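Local coordinates for ESX secretion system protein EccC (Thermomonospora curvata, PDB 4NH0), which is the multi-domain ATPase, possibly the translocase subunit, of the ESX type VII secretion system, which exports proteins including EsxA and EsxB, at residues H684-G698 with P708-I722. Residues are numbered along the deposited sequence; the frame is centred on the assembly and turned at random.
Sequences HTPQEVQFYCLDFGG and PHVGSVATRLDADRI. With MG (magnesium ion), chain D.
His709 NE2 donates to His684 O at 2.7 Å, the carbonyl oxygen lying close to the imidazole plane but the nitrogen standing above the plane of the carbonyl. With CG anti to its own carbonyl carbon (chi1 -61°), the ring has Pro686 CG over one face, 3.7 Å from the centroid in a CH-pi contact, while Val689 CG2 meets the edge. From there strands 689-694 and 710-714 run parallel: Phe691, Cys693 and Asp695 give their N-H in hydrogen bonds to the carbonyls of His709, Ser712 and Ala714, and Phe691 O and Cys693 O accept from Gly711 N and Ala714 N. Where they part, Arg716 brings NH2 to 2.9 Å from Phe696 O, at the guanidinium edge. Ile722 CD1 reaches the edge of the Phe696 ring, 3.5 Å from CZ, and Leu694 CD2 touches Ile722 CG2. Past Phe696, Gly697 O binds magnesium at 2.1 Å, a site shared with Ser670 beside the bound ATP. Asp695 accepts from Gly699 N through OD1 and Leu701 N through OD2. In this P-loop NTPase domain, strand 710-714 is an edge strand of its sheet; strand 767-772 flanks 689-694 across from it, and helices 719-742 and 775-781 pack against Leu694.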
ATOM      1  N   HIS A 684      12.706  11.648   4.877  1.00 71.99           N
ATOM      2  CA  HIS A 684      13.983  11.040   5.227  1.00 62.81           C
ATOM      3  C   HIS A 684      15.022  11.244   4.135  1.00 67.83           C
ATOM      4  O   HIS A 684      14.685  11.419   2.965  1.00 71.86           O
ATOM      5  CB  HIS A 684      13.810   9.546   5.500  1.00 61.66           C
ATOM      6  CG  HIS A 684      12.792   9.237   6.554  1.00 59.25           C
ATOM      7  ND1 HIS A 684      11.438   9.231   6.301  1.00 69.41           N
ATOM      8  CD2 HIS A 684      12.933   8.924   7.863  1.00 60.87           C
ATOM      9  CE1 HIS A 684      10.787   8.928   7.410  1.00 71.12           C
ATOM     10  NE2 HIS A 684      11.671   8.738   8.372  1.00 63.08           N
ATOM     11  N   THR A 685      16.290  11.219   4.529  1.00 64.96           N
ATOM     12  CA  THR A 685      17.393  11.312   3.584  1.00 59.83           C
ATOM     13  C   THR A 685      17.793   9.908   3.141  1.00 65.43           C
ATOM     14  O   THR A 685      17.560   8.944   3.867  1.00 68.63           O
ATOM     15  CB  THR A 685      18.605  12.038   4.204  1.00 66.04           C
ATOM     16  OG1 THR A 685      19.203  11.210   5.208  1.00 61.24           O
ATOM     17  CG2 THR A 685      18.176  13.354   4.826  1.00 86.60           C
ATOM     18  N   PRO A 686      18.385   9.785   1.942  1.00 69.83           N
ATOM     19  CA  PRO A 686      18.820   8.483   1.419  1.00 58.22           C
ATOM     20  C   PRO A 686      19.799   7.743   2.332  1.00 58.32           C
ATOM     21  O   PRO A 686      20.006   6.546   2.151  1.00 60.06           O
ATOM     22  CB  PRO A 686      19.494   8.852   0.097  1.00 65.96           C
ATOM     23  CG  PRO A 686      18.813  10.097  -0.323  1.00 66.80           C
ATOM     24  CD  PRO A 686      18.540  10.853   0.939  1.00 66.30           C
ATOM     25  N   GLN A 687      20.391   8.447   3.292  1.00 54.65           N
ATOM     26  CA  GLN A 687      21.273   7.816   4.266  1.00 58.04           C
ATOM     27  C   GLN A 687      20.486   7.289   5.459  1.00 69.73           C
ATOM     28  O   GLN A 687      21.018   6.554   6.289  1.00 75.17           O
ATOM     29  CB  GLN A 687      22.341   8.799   4.744  1.00 59.30           C
ATOM     30  CG  GLN A 687      23.426   9.088   3.727  1.00 63.28           C
ATOM     31  CD  GLN A 687      24.532   9.954   4.293  1.00 80.44           C
ATOM     32  OE1 GLN A 687      25.688   9.540   4.356  1.00 92.40           O
ATOM     33  NE2 GLN A 687      24.181  11.164   4.711  1.00 69.48           N
ATOM     34  N   GLU A 688      19.216   7.671   5.540  1.00 60.88           N
ATOM     35  CA  GLU A 688      18.360   7.248   6.640  1.00 42.63           C
ATOM     36  C   GLU A 688      17.466   6.082   6.234  1.00 44.78           C
ATOM     37  O   GLU A 688      17.139   5.228   7.055  1.00 49.27           O
ATOM     38  CB  GLU A 688      17.511   8.419   7.135  1.00 48.62           C
ATOM     39  CG  GLU A 688      18.307   9.500   7.850  1.00 60.17           C
ATOM     40  CD  GLU A 688      17.461  10.701   8.222  1.00 67.22           C
ATOM     41  OE1 GLU A 688      17.692  11.278   9.304  1.00 62.78           O
ATOM     42  OE2 GLU A 688      16.573  11.075   7.429  1.00 67.71           O
ATOM     43  N   VAL A 689      17.070   6.055   4.966  1.00 59.41           N
ATOM     44  CA  VAL A 689      16.251   4.965   4.444  1.00 48.92           C
ATOM     45  C   VAL A 689      16.759   4.486   3.087  1.00 46.94           C
ATOM     46  O   VAL A 689      17.310   5.263   2.310  1.00 55.59           O
ATOM     47  CB  VAL A 689      14.771   5.378   4.303  1.00 48.50           C
ATOM     48  CG1 VAL A 689      14.147   5.618   5.668  1.00 44.13           C
ATOM     49  CG2 VAL A 689      14.640   6.610   3.427  1.00 61.60           C
ATOM     50  N   GLN A 690      16.580   3.198   2.814  1.00 48.88           N
ATOM     51  CA  GLN A 690      16.922   2.629   1.517  1.00 42.68           C
ATOM     52  C   GLN A 690      15.828   1.673   1.057  1.00 45.87           C
ATOM     53  O   GLN A 690      15.215   0.988   1.872  1.00 51.32           O
ATOM     54  CB  GLN A 690      18.268   1.903   1.571  1.00 48.38           C
ATOM     55  CG  GLN A 690      19.467   2.813   1.779  1.00 37.42           C
ATOM     56  CD  GLN A 690      19.739   3.093   3.239  1.00 51.96           C
ATOM     57  OE1 GLN A 690      19.582   2.219   4.089  1.00 57.87           O
ATOM     58  NE2 GLN A 690      20.148   4.318   3.540  1.00 60.94           N
ATOM     59  N   PHE A 691      15.585   1.631  -0.248  1.00 45.69           N
ATOM     60  CA  PHE A 691      14.522   0.797  -0.798  1.00 42.39           C
ATOM     61  C   PHE A 691      15.040  -0.153  -1.870  1.00 41.74           C
ATOM     62  O   PHE A 691      15.772   0.249  -2.770  1.00 45.28           O
ATOM     63  CB  PHE A 691      13.404   1.667  -1.374  1.00 49.92           C
ATOM     64  CG  PHE A 691      12.788   2.600  -0.375  1.00 44.99           C
ATOM     65  CD1 PHE A 691      13.307   3.867  -0.178  1.00 46.19           C
ATOM     66  CD2 PHE A 691      11.687   2.210   0.368  1.00 34.68           C
ATOM     67  CE1 PHE A 691      12.741   4.727   0.742  1.00 51.99           C
ATOM     68  CE2 PHE A 691      11.119   3.066   1.289  1.00 48.55           C
ATOM     69  CZ  PHE A 691      11.646   4.325   1.476  1.00 54.72           C
ATOM     70  N   TYR A 692      14.652  -1.418  -1.761  1.00 36.96           N
ATOM     71  CA  TYR A 692      15.026  -2.427  -2.742  1.00 42.48           C
ATOM     72  C   TYR A 692      13.784  -3.201  -3.161  1.00 55.32           C
ATOM     73  O   TYR A 692      13.177  -3.908  -2.356  1.00 49.11           O
ATOM     74  CB  TYR A 692      16.099  -3.354  -2.173  1.00 35.41           C
ATOM     75  CG  TYR A 692      17.354  -2.612  -1.777  1.00 37.22           C
ATOM     76  CD1 TYR A 692      17.497  -2.080  -0.504  1.00 36.81           C
ATOM     77  CD2 TYR A 692      18.385  -2.424  -2.684  1.00 41.36           C
ATOM     78  CE1 TYR A 692      18.637  -1.391  -0.143  1.00 37.12           C
ATOM     79  CE2 TYR A 692      19.528  -1.738  -2.332  1.00 47.81           C
ATOM     80  CZ  TYR A 692      19.649  -1.223  -1.061  1.00 47.54           C
ATOM     81  OH  TYR A 692      20.786  -0.540  -0.707  1.00 63.89           O
ATOM     82  N   CYS A 693      13.408  -3.058  -4.427  1.00 55.20           N
ATOM     83  CA  CYS A 693      12.087  -3.472  -4.876  1.00 49.66           C
ATOM     84  C   CYS A 693      12.084  -4.693  -5.786  1.00 56.17           C
ATOM     85  O   CYS A 693      12.993  -4.896  -6.588  1.00 61.62           O
ATOM     86  CB  CYS A 693      11.403  -2.310  -5.594  1.00 64.73           C
ATOM     87  SG  CYS A 693      11.462  -0.751  -4.690  1.00 65.75           S
ATOM     88  N   LEU A 694      11.042  -5.502  -5.639  1.00 51.45           N
ATOM     89  CA  LEU A 694      10.775  -6.619  -6.532  1.00 47.68           C
ATOM     90  C   LEU A 694       9.435  -6.373  -7.209  1.00 63.62           C
ATOM     91  O   LEU A 694       8.394  -6.784  -6.700  1.00 65.54           O
ATOM     92  CB  LEU A 694      10.759  -7.946  -5.771  1.00 55.08           C
ATOM     93  CG  LEU A 694      12.067  -8.720  -5.588  1.00 50.53           C
ATOM     94  CD1 LEU A 694      13.159  -7.852  -5.000  1.00 51.05           C
ATOM     95  CD2 LEU A 694      11.834  -9.934  -4.709  1.00 50.39           C
ATOM     96  N   ASP A 695       9.456  -5.687  -8.345  1.00 63.53           N
ATOM     97  CA  ASP A 695       8.214  -5.277  -8.985  1.00 62.46           C
ATOM     98  C   ASP A 695       7.514  -6.452  -9.652  1.00 67.59           C
ATOM     99  O   ASP A 695       7.806  -6.801 -10.789  1.00 76.99           O
ATOM    100  CB  ASP A 695       8.467  -4.173 -10.009  1.00 76.80           C
ATOM    101  CG  ASP A 695       7.223  -3.364 -10.311  1.00 82.64           C
ATOM    102  OD1 ASP A 695       6.106  -3.906 -10.180  1.00 82.55           O
ATOM    103  OD2 ASP A 695       7.358  -2.177 -10.672  1.00 75.19           O
ATOM    104  N   PHE A 696       6.577  -7.054  -8.933  1.00 74.14           N
ATOM    105  CA  PHE A 696       5.801  -8.156  -9.472  1.00 76.62           C
ATOM    106  C   PHE A 696       4.339  -7.764  -9.709  1.00 83.48           C
ATOM    107  O   PHE A 696       3.490  -8.629  -9.905  1.00 81.21           O
ATOM    108  CB  PHE A 696       5.882  -9.374  -8.539  1.00 78.91           C
ATOM    109  CG  PHE A 696       7.213 -10.067  -8.561  1.00 80.50           C
ATOM    110  CD1 PHE A 696       8.040  -9.966  -9.668  1.00 78.89           C
ATOM    111  CD2 PHE A 696       7.642 -10.821  -7.477  1.00 75.23           C
ATOM    112  CE1 PHE A 696       9.275 -10.600  -9.689  1.00 72.66           C
ATOM    113  CE2 PHE A 696       8.868 -11.453  -7.500  1.00 67.14           C
ATOM    114  CZ  PHE A 696       9.681 -11.343  -8.603  1.00 66.60           C
ATOM    115  N   GLY A 697       4.051  -6.466  -9.746  1.00 85.25           N
ATOM    116  CA  GLY A 697       2.692  -6.021 -10.004  1.00 88.71           C
ATOM    117  C   GLY A 697       2.541  -4.841 -10.949  1.00 90.10           C
ATOM    118  O   GLY A 697       2.027  -3.796 -10.555  1.00 99.37           O
ATOM    119  N   GLY A 698       2.978  -4.997 -12.196  1.00 79.74           N
ATOM    120  CA  GLY A 698       2.747  -3.977 -13.206  1.00 85.80           C
ATOM    121  C   GLY A 698       3.983  -3.288 -13.756  1.00 85.63           C
ATOM    122  O   GLY A 698       3.939  -2.691 -14.832  1.00 99.36           O
ATOM    123  N   PRO A 708      17.167   8.805  -5.102  1.00 47.67           N
ATOM    124  CA  PRO A 708      18.414   8.546  -4.380  1.00 66.87           C
ATOM    125  C   PRO A 708      18.197   7.594  -3.209  1.00 59.63           C
ATOM    126  O   PRO A 708      19.160   7.075  -2.648  1.00 69.89           O
ATOM    127  CB  PRO A 708      18.831   9.935  -3.897  1.00 61.94           C
ATOM    128  CG  PRO A 708      17.551  10.685  -3.781  1.00 57.71           C
ATOM    129  CD  PRO A 708      16.679  10.178  -4.891  1.00 56.11           C
ATOM    130  N   HIS A 709      16.936   7.366  -2.855  1.00 61.62           N
ATOM    131  CA  HIS A 709      16.595   6.486  -1.743  1.00 67.66           C
ATOM    132  C   HIS A 709      16.544   5.021  -2.163  1.00 58.83           C
ATOM    133  O   HIS A 709      16.753   4.130  -1.343  1.00 57.24           O
ATOM    134  CB  HIS A 709      15.254   6.894  -1.132  1.00 59.77           C
ATOM    135  CG  HIS A 709      15.238   8.287  -0.585  1.00 54.99           C
ATOM    136  ND1 HIS A 709      15.176   9.403  -1.391  1.00 59.68           N
ATOM    137  CD2 HIS A 709      15.276   8.744   0.689  1.00 60.27           C
ATOM    138  CE1 HIS A 709      15.174  10.488  -0.638  1.00 63.04           C
ATOM    139  NE2 HIS A 709      15.235  10.116   0.628  1.00 61.91           N
ATOM    140  N   VAL A 710      16.261   4.769  -3.437  1.00 55.06           N
ATOM    141  CA  VAL A 710      16.215   3.401  -3.934  1.00 59.42           C
ATOM    142  C   VAL A 710      17.586   2.974  -4.442  1.00 67.47           C
ATOM    143  O   VAL A 710      18.392   3.806  -4.857  1.00 74.59           O
ATOM    144  CB  VAL A 710      15.172   3.229  -5.056  1.00 55.76           C
ATOM    145  CG1 VAL A 710      13.825   3.776  -4.615  1.00 48.08           C
ATOM    146  CG2 VAL A 710      15.634   3.915  -6.325  1.00 64.35           C
ATOM    147  N   GLY A 711      17.849   1.673  -4.397  1.00 54.02           N
ATOM    148  CA  GLY A 711      19.129   1.146  -4.828  1.00 55.39           C
ATOM    149  C   GLY A 711      18.977   0.103  -5.913  1.00 64.84           C
ATOM    150  O   GLY A 711      19.913  -0.162  -6.668  1.00 76.67           O
ATOM    151  N   SER A 712      17.791  -0.491  -5.993  1.00 64.94           N
ATOM    152  CA  SER A 712      17.520  -1.517  -6.991  1.00 50.69           C
ATOM    153  C   SER A 712      16.030  -1.677  -7.257  1.00 64.19           C
ATOM    154  O   SER A 712      15.221  -1.690  -6.332  1.00 62.85           O
ATOM    155  CB  SER A 712      18.109  -2.855  -6.550  1.00 52.89           C
ATOM    156  OG  SER A 712      17.679  -3.901  -7.401  1.00 63.67           O
ATOM    157  N   VAL A 713      15.677  -1.790  -8.532  1.00 62.32           N
ATOM    158  CA  VAL A 713      14.312  -2.102  -8.933  1.00 63.86           C
ATOM    159  C   VAL A 713      14.333  -3.255  -9.928  1.00 61.44           C
ATOM    160  O   VAL A 713      14.653  -3.069 -11.101  1.00 77.97           O
ATOM    161  CB  VAL A 713      13.602  -0.890  -9.562  1.00 63.86           C
ATOM    162  CG1 VAL A 713      12.199  -1.272 -10.006  1.00 58.95           C
ATOM    163  CG2 VAL A 713      13.551   0.265  -8.576  1.00 57.46           C
ATOM    164  N   ALA A 714      14.003  -4.448  -9.450  1.00 57.63           N
ATOM    165  CA  ALA A 714      14.069  -5.642 -10.280  1.00 60.18           C
ATOM    166  C   ALA A 714      12.712  -5.994 -10.868  1.00 77.78           C
ATOM    167  O   ALA A 714      11.729  -6.145 -10.142  1.00 88.76           O
ATOM    168  CB  ALA A 714      14.614  -6.811  -9.477  1.00 80.94           C
ATOM    169  N   THR A 715      12.664  -6.119 -12.189  1.00 86.75           N
ATOM    170  CA  THR A 715      11.461  -6.577 -12.864  1.00 71.04           C
ATOM    171  C   THR A 715      11.431  -8.098 -12.844  1.00 77.04           C
ATOM    172  O   THR A 715      12.391  -8.737 -12.416  1.00 81.08           O
ATOM    173  CB  THR A 715      11.388  -6.073 -14.315  1.00 75.50           C
ATOM    174  OG1 THR A 715      12.578  -6.452 -15.016  1.00 94.94           O
ATOM    175  CG2 THR A 715      11.253  -4.560 -14.345  1.00 75.33           C
ATOM    176  N   ARG A 716      10.328  -8.671 -13.307  1.00 85.43           N
ATOM    177  CA  ARG A 716      10.137 -10.116 -13.261  1.00 82.78           C
ATOM    178  C   ARG A 716      11.083 -10.861 -14.206  1.00 84.92           C
ATOM    179  O   ARG A 716      11.319 -12.056 -14.039  1.00 76.69           O
ATOM    180  CB  ARG A 716       8.690 -10.459 -13.606  1.00105.90           C
ATOM    181  CG  ARG A 716       8.075  -9.469 -14.569  1.00114.70           C
ATOM    182  CD  ARG A 716       6.589  -9.710 -14.807  1.00126.72           C
ATOM    183  NE  ARG A 716       5.730  -9.325 -13.693  1.00136.94           N
ATOM    184  CZ  ARG A 716       4.978  -8.231 -13.687  1.00117.96           C
ATOM    185  NH1 ARG A 716       5.022  -7.407 -14.724  1.00125.22           N
ATOM    186  NH2 ARG A 716       4.207  -7.954 -12.642  1.00109.06           N
ATOM    187  N   LEU A 717      11.618 -10.155 -15.198  1.00 93.61           N
ATOM    188  CA  LEU A 717      12.483 -10.781 -16.194  1.00 99.21           C
ATOM    189  C   LEU A 717      13.942 -10.835 -15.745  1.00 98.06           C
ATOM    190  O   LEU A 717      14.744 -11.570 -16.316  1.00107.83           O
ATOM    191  CB  LEU A 717      12.370 -10.047 -17.536  1.00101.11           C
ATOM    192  CG  LEU A 717      12.457  -8.517 -17.559  1.00100.62           C
ATOM    193  CD1 LEU A 717      13.901  -8.028 -17.573  1.00114.27           C
ATOM    194  CD2 LEU A 717      11.689  -7.957 -18.748  1.00 87.44           C
ATOM    195  N   ASP A 718      14.282 -10.056 -14.724  1.00 95.29           N
ATOM    196  CA  ASP A 718      15.645 -10.042 -14.204  1.00 92.25           C
ATOM    197  C   ASP A 718      15.756 -10.958 -12.988  1.00 86.36           C
ATOM    198  O   ASP A 718      15.739 -10.495 -11.851  1.00 78.75           O
ATOM    199  CB  ASP A 718      16.070  -8.616 -13.839  1.00 86.51           C
ATOM    200  CG  ASP A 718      17.572  -8.480 -13.646  1.00111.91           C
ATOM    201  OD1 ASP A 718      18.240  -9.491 -13.344  1.00100.00           O
ATOM    202  OD2 ASP A 718      18.088  -7.352 -13.795  1.00116.28           O
ATOM    203  N   ALA A 719      15.879 -12.257 -13.240  1.00 90.15           N
ATOM    204  CA  ALA A 719      15.923 -13.252 -12.173  1.00 72.18           C
ATOM    205  C   ALA A 719      17.209 -13.173 -11.357  1.00 77.65           C
ATOM    206  O   ALA A 719      17.208 -13.452 -10.160  1.00 82.62           O
ATOM    207  CB  ALA A 719      15.757 -14.646 -12.752  1.00 85.26           C
ATOM    208  N   ASP A 720      18.304 -12.799 -12.010  1.00 83.26           N
ATOM    209  CA  ASP A 720      19.597 -12.712 -11.341  1.00 77.14           C
ATOM    210  C   ASP A 720      19.604 -11.624 -10.272  1.00 65.16           C
ATOM    211  O   ASP A 720      20.160 -11.807  -9.191  1.00 67.27           O
ATOM    212  CB  ASP A 720      20.710 -12.453 -12.357  1.00 76.79           C
ATOM    213  CG  ASP A 720      20.967 -13.643 -13.257  1.00 98.93           C
ATOM    214  OD1 ASP A 720      21.820 -14.484 -12.904  1.00 89.23           O
ATOM    215  OD2 ASP A 720      20.321 -13.738 -14.322  1.00116.61           O
ATOM    216  N   ARG A 721      18.979 -10.492 -10.579  1.00 70.75           N
ATOM    217  CA  ARG A 721      18.953  -9.363  -9.657  1.00 66.74           C
ATOM    218  C   ARG A 721      17.955  -9.595  -8.530  1.00 57.99           C
ATOM    219  O   ARG A 721      18.078  -9.016  -7.453  1.00 56.52           O
ATOM    220  CB  ARG A 721      18.614  -8.072 -10.404  1.00 64.23           C
ATOM    221  CG  ARG A 721      18.872  -6.808  -9.608  1.00 60.25           C
ATOM    222  CD  ARG A 721      18.822  -5.577 -10.492  1.00 50.32           C
ATOM    223  NE  ARG A 721      19.441  -4.428  -9.841  1.00 57.00           N
ATOM    224  CZ  ARG A 721      20.721  -4.096  -9.980  1.00 70.04           C
ATOM    225  NH1 ARG A 721      21.514  -4.826 -10.750  1.00 63.53           N
ATOM    226  NH2 ARG A 721      21.207  -3.036  -9.351  1.00 64.07           N
ATOM    227  N   ILE A 722      16.967 -10.446  -8.785  1.00 61.00           N
ATOM    228  CA  ILE A 722      15.950 -10.761  -7.790  1.00 55.45           C
ATOM    229  C   ILE A 722      16.545 -11.557  -6.634  1.00 59.73           C
ATOM    230  O   ILE A 722      16.299 -11.250  -5.469  1.00 59.05           O
ATOM    231  CB  ILE A 722      14.782 -11.549  -8.411  1.00 68.86           C
ATOM    232  CG1 ILE A 722      13.946 -10.636  -9.308  1.00 71.46           C
ATOM    233  CG2 ILE A 722      13.895 -12.139  -7.333  1.00 61.11           C
ATOM    234  CD1 ILE A 722      12.863 -11.357 -10.069  1.00 71.81           C
TER
HETATM  235 MG    MG D1402       0.318  -4.104  -9.457  1.00 82.70          MG
HETATM  236  O   HOH W   1      -0.281  -2.697 -10.815  1.00 77.95           O